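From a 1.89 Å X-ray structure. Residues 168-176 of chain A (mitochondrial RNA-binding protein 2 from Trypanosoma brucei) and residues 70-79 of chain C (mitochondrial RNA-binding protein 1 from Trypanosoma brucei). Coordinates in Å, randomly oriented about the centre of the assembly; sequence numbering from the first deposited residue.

Chain A (168-176) FDVAESLML
Chain C, residues 70-79: RHVDLAYLVG

Helices from different chains can cross closely where small residues meet, with longer side chains closing the space around them. The contact between mitochondrial RNA-binding proteins 2 and 1 illustrates the principle. Helix 170-176 of chain A and helix 71-79 of chain C cross almost perpendicularly, their N-to-C directions 91° apart and their axes approaching to 8.1 Å. Backbone torsions stay near -64/-40 through both helices. The closest CA atoms, those of Ala A171 and Tyr C76, lie 4.8 Å apart, and the stretches together bury 491 Å².

Both helices begin with a side chain folded back on the first turn. After an extended Phe A168 (-114/116), Asp A169 takes phi/psi -79/-171 and a p chi1 of 67°, which brings its OD1 to 2.9 Å from Glu A172 N, a nearly linear capping bond. Glu A172 (m, t, chi3 -20°) reciprocates, its OE1 accepting from Asp A169 N at 2.8 Å. Ser A173, in the m rotamer, returns its OG to Asp A169 O at 2.7 Å. In chain C, Arg C70 (-90/167; m, t, m, chi4 164°) curls over Asp C73 (m): its NE lies 3.0 Å from Asp C73 OD2 and its NH2 2.8 Å from Asp C73 OD1, a salt bridge, while Arg C70 N donates to the same OD2 at 3.0 Å.

At the crossing, Ala A171 and Ala C75 point toward each other's stretch, their CB atoms 3.9 Å apart. Ala A171 CB also sits over a face of the Tyr C76 ring, 3.5 Å from its centroid in a CH-pi contact, and touches Val C72 CG2 at 3.7 Å. Tyr C76 leaves its helix sideways, but an off-well chi1 of -97° with chi2 -69° carries the ring along chain A's first turn. There CE1 packs tightly against Val A170 CG1 (3.2 Å; Val A170 is p), and OH donates a weak hydrogen bond to Asp A169 OD2 at 3.0 Å. One carboxylate thus caps its own helix and receives the neighbouring chain's phenol.

Met A175 (m, t, p) lays CG 3.2 Å from Ala C75 CB; the chi3 of 55° leaves CE over one face of the His C71 ring (t, chi2 32°), while SD lies 4.3 Å from Val C72 CG2. Leu A174 (t, chi2 41°) directs CD2 to 3.8 Å from Val C78 CG1 (t) and 3.5 Å from Gly C79 N, where the glycine offers bare backbone to the leucine methyl.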

# COMPACT_ATOMS: atom_id res chain seq x y z
N PHE A 168 16.73 15.85 2.12
CA PHE A 168 15.81 14.99 1.35
C PHE A 168 14.77 15.96 0.81
O PHE A 168 14.05 16.56 1.62
CB PHE A 168 15.10 13.98 2.27
CG PHE A 168 15.98 12.83 2.69
CD1 PHE A 168 15.79 11.58 2.14
CD2 PHE A 168 16.97 13.02 3.65
CE1 PHE A 168 16.59 10.46 2.54
CE2 PHE A 168 17.78 11.95 4.07
CZ PHE A 168 17.60 10.67 3.52
N ASP A 169 14.69 16.10 -0.52
CA ASP A 169 13.70 17.01 -1.10
C ASP A 169 12.34 16.31 -1.11
O ASP A 169 12.19 15.24 -0.50
CB ASP A 169 14.13 17.49 -2.52
CG ASP A 169 14.14 16.39 -3.58
OD1 ASP A 169 13.57 15.31 -3.35
OD2 ASP A 169 14.73 16.59 -4.67
N VAL A 170 11.33 16.89 -1.76
CA VAL A 170 10.00 16.26 -1.69
C VAL A 170 9.97 14.84 -2.23
O VAL A 170 9.31 13.98 -1.66
CB VAL A 170 8.93 17.13 -2.43
CG1 VAL A 170 9.30 17.26 -3.89
CG2 VAL A 170 7.55 16.51 -2.31
N ALA A 171 10.68 14.59 -3.33
CA ALA A 171 10.70 13.25 -3.90
C ALA A 171 11.49 12.25 -3.04
O ALA A 171 11.04 11.13 -2.82
CB ALA A 171 11.27 13.28 -5.32
N GLU A 172 12.67 12.66 -2.60
CA GLU A 172 13.53 11.80 -1.78
C GLU A 172 12.83 11.49 -0.45
O GLU A 172 12.97 10.39 0.08
CB GLU A 172 14.87 12.53 -1.53
CG GLU A 172 15.62 12.71 -2.86
CD GLU A 172 16.67 13.83 -2.87
OE1 GLU A 172 16.64 14.76 -2.03
OE2 GLU A 172 17.53 13.76 -3.76
N SER A 173 12.12 12.48 0.10
CA SER A 173 11.42 12.27 1.34
C SER A 173 10.30 11.23 1.14
O SER A 173 10.08 10.32 1.97
CB SER A 173 10.85 13.60 1.86
OG SER A 173 11.93 14.53 2.14
N LEU A 174 9.57 11.37 0.03
CA LEU A 174 8.48 10.44 -0.27
C LEU A 174 9.06 9.04 -0.50
O LEU A 174 8.48 8.04 -0.05
CB LEU A 174 7.70 10.94 -1.50
CG LEU A 174 6.40 10.30 -1.96
CD1 LEU A 174 5.49 9.94 -0.77
CD2 LEU A 174 5.69 11.36 -2.86
N MET A 175 10.21 8.95 -1.20
CA MET A 175 10.81 7.64 -1.39
C MET A 175 11.20 7.03 -0.05
O MET A 175 11.04 5.82 0.15
CB MET A 175 12.08 7.74 -2.27
CG MET A 175 11.79 8.26 -3.67
SD MET A 175 13.37 8.51 -4.58
CE MET A 175 13.94 6.91 -4.35
N LEU A 176 11.75 7.86 0.84
CA LEU A 176 12.11 7.33 2.16
C LEU A 176 10.87 6.84 2.89
O LEU A 176 10.92 5.80 3.56
CB LEU A 176 12.79 8.41 3.02
CG LEU A 176 13.22 7.97 4.44
CD1 LEU A 176 14.27 6.79 4.38
CD2 LEU A 176 13.81 9.18 5.14
N ARG C 70 13.65 8.70 -14.46
CA ARG C 70 14.56 8.20 -13.42
C ARG C 70 13.73 7.78 -12.21
O ARG C 70 12.58 8.13 -12.11
CB ARG C 70 15.49 9.32 -12.95
CG ARG C 70 16.37 9.98 -14.02
CD ARG C 70 16.96 11.28 -13.44
NE ARG C 70 15.92 12.27 -13.23
CZ ARG C 70 16.06 13.36 -12.48
NH1 ARG C 70 17.22 13.58 -11.85
NH2 ARG C 70 15.05 14.24 -12.37
N HIS C 71 14.34 7.07 -11.27
CA HIS C 71 13.62 6.64 -10.08
C HIS C 71 13.06 7.87 -9.33
O HIS C 71 11.91 7.87 -8.86
CB HIS C 71 14.59 5.80 -9.20
CG HIS C 71 13.96 5.14 -8.01
ND1 HIS C 71 12.65 4.68 -7.99
CD2 HIS C 71 14.52 4.69 -6.85
CE1 HIS C 71 12.44 3.98 -6.88
NE2 HIS C 71 13.56 3.97 -6.18
N VAL C 72 13.85 8.94 -9.23
CA VAL C 72 13.39 10.10 -8.47
C VAL C 72 12.20 10.78 -9.17
O VAL C 72 11.33 11.33 -8.52
CB VAL C 72 14.61 11.10 -8.20
CG1 VAL C 72 14.94 11.90 -9.46
CG2 VAL C 72 14.29 11.98 -7.02
N ASP C 73 12.14 10.68 -10.49
CA ASP C 73 11.01 11.25 -11.24
C ASP C 73 9.71 10.49 -10.92
O ASP C 73 8.64 11.10 -10.87
CB ASP C 73 11.24 11.15 -12.75
CG ASP C 73 12.36 12.04 -13.22
OD1 ASP C 73 12.46 13.18 -12.70
OD2 ASP C 73 13.09 11.60 -14.12
N LEU C 74 9.80 9.17 -10.73
CA LEU C 74 8.62 8.40 -10.36
C LEU C 74 8.12 8.95 -8.99
O LEU C 74 6.91 9.19 -8.78
CB LEU C 74 8.98 6.89 -10.26
CG LEU C 74 7.96 5.93 -9.60
CD1 LEU C 74 6.58 6.01 -10.33
CD2 LEU C 74 8.52 4.49 -9.68
N ALA C 75 9.06 9.18 -8.06
CA ALA C 75 8.66 9.73 -6.74
C ALA C 75 8.07 11.15 -6.87
O ALA C 75 7.11 11.48 -6.18
CB ALA C 75 9.88 9.70 -5.74
N TYR C 76 8.64 11.99 -7.73
CA TYR C 76 8.06 13.34 -7.96
C TYR C 76 6.64 13.21 -8.54
O TYR C 76 5.74 13.97 -8.15
CB TYR C 76 8.91 14.16 -8.95
CG TYR C 76 9.88 15.11 -8.28
CD1 TYR C 76 9.40 16.20 -7.60
CD2 TYR C 76 11.25 14.85 -8.25
CE1 TYR C 76 10.26 17.03 -6.90
CE2 TYR C 76 12.11 15.69 -7.55
CZ TYR C 76 11.58 16.78 -6.88
OH TYR C 76 12.39 17.68 -6.22
N LEU C 77 6.42 12.27 -9.47
CA LEU C 77 5.08 12.13 -10.08
C LEU C 77 4.08 11.74 -9.01
O LEU C 77 2.95 12.24 -8.98
CB LEU C 77 5.06 11.09 -11.20
CG LEU C 77 5.87 11.44 -12.46
CD1 LEU C 77 5.42 10.56 -13.62
CD2 LEU C 77 5.73 12.89 -12.78
N VAL C 78 4.46 10.80 -8.14
CA VAL C 78 3.57 10.47 -7.05
C VAL C 78 3.36 11.73 -6.18
O VAL C 78 2.25 11.99 -5.71
CB VAL C 78 4.18 9.30 -6.20
CG1 VAL C 78 3.38 9.08 -4.90
CG2 VAL C 78 4.15 8.02 -7.06
N GLY C 79 4.42 12.49 -5.90
CA GLY C 79 4.22 13.71 -5.12
C GLY C 79 3.20 14.70 -5.75
O GLY C 79 2.44 15.39 -5.04